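Local coordinates for 5-formaminoimidazole-4-carboxamide-1-(beta)-D-ribofuranosyl 5'-monophosphate synthetase (PDB 2R7K) that catalyses the ATP- and formate-dependent formylation of AICAR to FAICAR without folates, a late step of purine biosynthesis, at the interface of chains A and B. Numbering follows the deposited sequence. Chains: chain A/B, 5-formaminoimidazole-4-carboxamide-1-(beta)-D-ribofuranosyl 5'-monophosphate synthetase.

Both contacts join chains A and B, two copies within a hexamer built as a dimer of trimers. The centres of their C-alpha atoms lie about 23 Å apart. Contact 1 sets the start of strand 253-260 of chain B against loop residues of chain A. Contact 2 pushes a ring from helix 329-333 of chain A against loops of chain B and the end of its helix 29-38. The two patches share no residue. The first combines hydrogen bonds with apolar packing, and the second is mainly packing round one ring. Together they probably help fix how one subunit sits against the next.

Contact 1: the interface of chains A and B. Residues chain A 264, 302, 304; chain B 254-256.
The start of strand 253-260 of chain B meets loop residues of chain A in this subunit contact of the ATP-grasp ligase. A:Arg264 follows the short strand 262-263 and reaches B:Thr256 and B:Ile255 at two points. The backbone N of A:Arg264 donates to the carbonyl O of B:Thr256 at 2.8 Å. The guanidinium NH1 of A:Arg264 donates to the carbonyl O of B:Ile255 at 3.0 Å. The second bond lies in the carbonyl plane, but the oxygen is tilted 26° from the guanidinium plane. It is also bent, with 141° at the hydrogen.

The arginine chain is stretched out from CG to NE, with CG opposite the backbone N (chi1 -178°). This extension carries the head group from the backbone bond to the neighbouring carbonyl. One side chain and its own backbone thus bind successive residues of the strand. Methyl CG2 of B:Ile255 lies over one guanidinium face, towards its rim, 3.7 Å from CZ of A:Arg264. CG1 of B:Val254 comes to the edge of the same group, in its plane. A methyl over the face and another at the edge probably limit how the head can swing.

A:Leu304 adds an apolar contact beside the arginine. CD2 of A:Leu304 touches CG1 of B:Val254 at 3.8 Å and also nears methyl CG2 of B:Thr256. The leucine branch therefore packs against alternate residues of the strand. The other methyl of B:Val254 turns to the backbone of A:Glu302: its CG2 lies 3.6 Å from the carbonyl O of that residue.

Contact 2: the interface of chains A and B. Residues chain A 326, 330; chain B 38, 323-324, 336.
A:Phe330, at the start of helix 329-333, puts its side chain against B:Asn324, B:Met323, B:Pro336 and B:Leu38. CB of A:Phe330 meets CB of B:Asn324 at 3.5 Å. CG follows over CA and CB of the same asparagine. CA of B:Asn324 sits over one face of the ring, towards the rim, 3.9 Å from the centroid of the A:Phe330 ring. This is a CH-pi contact.

Further out, opposite rims of the ring meet different partners, both displaced to the face that B:Asn324 covers. CD2 of A:Phe330 lies 3.3 Å from the carbonyl O of B:Met323, and CE2 is also near that oxygen. At the opposite rim, CE1 of A:Phe330 packs against CB of B:Pro336 at 3.7 Å. CG of the proline lies close by. At the tip, CZ comes near the proline carbonyl O and CG. Methyl CD1 of B:Leu38 approaches from the far end and meets CE2 of A:Phe330 at 4.0 Å. The ring's CG stands opposite its own backbone N (chi1 -179°), which directs the ring towards chain B.

The amide of B:Asn324 turns away to the backbone of A:Gly326. Its plane is 63° from that of the ring. The amide ND2 of B:Asn324 lies 3.6 Å from the carbonyl C of A:Gly326, and CB of the asparagine is equally near the glycine O. The asparagine thus touches both chain A residues, with its CA and CB on the ring and its amide by the glycine.

With A:Phe330 cut back to an alanine, B:Pro336 and B:Leu38 would probably lose their aromatic partner and a gap would open between the chains. The ring joins separate parts of chain B and probably helps hold the subunits together in the hexamer.

Contact 1: the interface of chains A and B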
loop_
_atom_site.group_PDB
_atom_site.type_symbol
_atom_site.label_atom_id
_atom_site.label_comp_id
_atom_site.label_asym_id
_atom_site.label_seq_id
_atom_site.Cartn_x
_atom_site.Cartn_y
_atom_site.Cartn_z
ATOM N N ARG A 264 -6.713 -17.724 22.275
ATOM C CA ARG A 264 -7.848 -17.072 22.906
ATOM C C ARG A 264 -7.358 -15.766 23.524
ATOM O O ARG A 264 -6.367 -15.765 24.251
ATOM C CB ARG A 264 -8.379 -17.995 23.995
ATOM C CG ARG A 264 -9.586 -17.517 24.735
ATOM C CD ARG A 264 -9.967 -18.580 25.764
ATOM N NE ARG A 264 -11.168 -18.224 26.511
ATOM C CZ ARG A 264 -11.913 -19.097 27.183
ATOM N NH1 ARG A 264 -11.594 -20.384 27.178
ATOM N NH2 ARG A 264 -12.984 -18.687 27.849
ATOM N N GLU A 302 -6.165 -28.104 29.758
ATOM C CA GLU A 302 -7.582 -27.798 29.844
ATOM C C GLU A 302 -7.868 -26.761 30.926
ATOM O O GLU A 302 -8.962 -26.202 30.991
ATOM C CB GLU A 302 -8.395 -29.070 30.079
ATOM C CG GLU A 302 -8.070 -29.790 31.382
ATOM C CD GLU A 302 -8.716 -31.165 31.462
ATOM O OE1 GLU A 302 -9.599 -31.468 30.627
ATOM O OE2 GLU A 302 -8.337 -31.944 32.361
ATOM N N LEU A 304 -6.316 -23.951 30.961
ATOM C CA LEU A 304 -5.838 -22.712 30.329
ATOM C C LEU A 304 -4.505 -22.253 30.896
ATOM O O LEU A 304 -4.280 -21.060 31.106
ATOM C CB LEU A 304 -6.883 -21.599 30.421
ATOM C CG LEU A 304 -8.193 -21.906 29.700
ATOM C CD1 LEU A 304 -9.243 -20.831 29.933
ATOM C CD2 LEU A 304 -7.952 -22.105 28.216
ATOM N N VAL B 254 -12.396 -27.082 25.930
ATOM C CA VAL B 254 -12.152 -25.688 26.272
ATOM C C VAL B 254 -11.526 -24.960 25.083
ATOM O O VAL B 254 -10.466 -25.365 24.590
ATOM C CB VAL B 254 -11.184 -25.576 27.454
ATOM C CG1 VAL B 254 -11.111 -24.125 27.954
ATOM C CG2 VAL B 254 -11.600 -26.518 28.581
ATOM N N ILE B 255 -12.179 -23.894 24.620
ATOM C CA ILE B 255 -11.638 -23.101 23.519
ATOM C C ILE B 255 -10.312 -22.471 23.914
ATOM O O ILE B 255 -10.247 -21.709 24.881
ATOM C CB ILE B 255 -12.614 -22.001 23.018
ATOM C CG1 ILE B 255 -12.017 -21.308 21.796
ATOM C CG2 ILE B 255 -12.920 -20.979 24.114
ATOM C CD1 ILE B 255 -11.869 -22.242 20.613
ATOM N N THR B 256 -9.248 -22.809 23.184
ATOM C CA THR B 256 -7.941 -22.214 23.459
ATOM C C THR B 256 -7.420 -21.336 22.318
ATOM O O THR B 256 -6.511 -20.538 22.520
ATOM C CB THR B 256 -6.847 -23.259 23.807
ATOM O OG1 THR B 256 -6.511 -24.036 22.646
ATOM C CG2 THR B 256 -7.286 -24.169 24.944
#

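Contact 2: the interface of chains A and B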
loop_
_atom_site.group_PDB
_atom_site.type_symbol
_atom_site.label_atom_id
_atom_site.label_comp_id
_atom_site.label_asym_id
_atom_site.label_seq_id
_atom_site.Cartn_x
_atom_site.Cartn_y
_atom_site.Cartn_z
ATOM N N GLY A 326 1.420 -11.687 10.138
ATOM C CA GLY A 326 0.397 -12.492 10.802
ATOM C C GLY A 326 -0.594 -11.594 11.514
ATOM O O GLY A 326 -0.443 -10.386 11.486
ATOM N N PHE A 330 0.568 -7.685 12.463
ATOM C CA PHE A 330 -0.237 -6.661 11.785
ATOM C C PHE A 330 -0.670 -5.518 12.698
ATOM O O PHE A 330 -0.807 -4.382 12.244
ATOM C CB PHE A 330 -1.493 -7.306 11.202
ATOM C CG PHE A 330 -2.394 -6.355 10.446
ATOM C CD1 PHE A 330 -2.117 -6.019 9.133
ATOM C CD2 PHE A 330 -3.546 -5.850 11.033
ATOM C CE1 PHE A 330 -2.954 -5.168 8.421
ATOM C CE2 PHE A 330 -4.384 -4.995 10.330
ATOM C CZ PHE A 330 -4.083 -4.651 9.029
ATOM N N LEU B 38 -7.919 2.155 12.230
ATOM C CA LEU B 38 -7.695 2.115 10.783
ATOM C C LEU B 38 -8.800 2.863 10.034
ATOM O O LEU B 38 -8.586 3.359 8.927
ATOM C CB LEU B 38 -7.605 0.662 10.274
ATOM C CG LEU B 38 -6.307 -0.101 10.564
ATOM C CD1 LEU B 38 -6.467 -1.578 10.238
ATOM C CD2 LEU B 38 -5.137 0.484 9.770
ATOM N N MET B 323 -7.125 -11.208 11.871
ATOM C CA MET B 323 -6.970 -9.814 12.282
ATOM C C MET B 323 -6.186 -9.014 11.236
ATOM O O MET B 323 -6.267 -7.786 11.191
ATOM C CB MET B 323 -6.274 -9.723 13.639
ATOM C CG MET B 323 -7.082 -10.312 14.782
ATOM S SD MET B 323 -6.528 -9.778 16.402
ATOM C CE MET B 323 -4.926 -10.571 16.546
ATOM N N ASN B 324 -5.425 -9.724 10.407
ATOM C CA ASN B 324 -4.619 -9.105 9.363
ATOM C C ASN B 324 -5.282 -9.330 8.021
ATOM O O ASN B 324 -4.627 -9.274 6.979
ATOM C CB ASN B 324 -3.227 -9.735 9.334
ATOM C CG ASN B 324 -3.285 -11.232 9.134
ATOM O OD1 ASN B 324 -4.177 -11.896 9.660
ATOM N ND2 ASN B 324 -2.353 -11.771 8.361
ATOM N N PRO B 336 -6.339 -5.945 3.736
ATOM C CA PRO B 336 -6.257 -6.803 4.925
ATOM C C PRO B 336 -7.369 -6.477 5.948
ATOM O O PRO B 336 -7.096 -5.998 7.049
ATOM C CB PRO B 336 -4.865 -6.486 5.482
ATOM C CG PRO B 336 -4.598 -5.057 5.046
ATOM C CD PRO B 336 -5.306 -4.887 3.729
#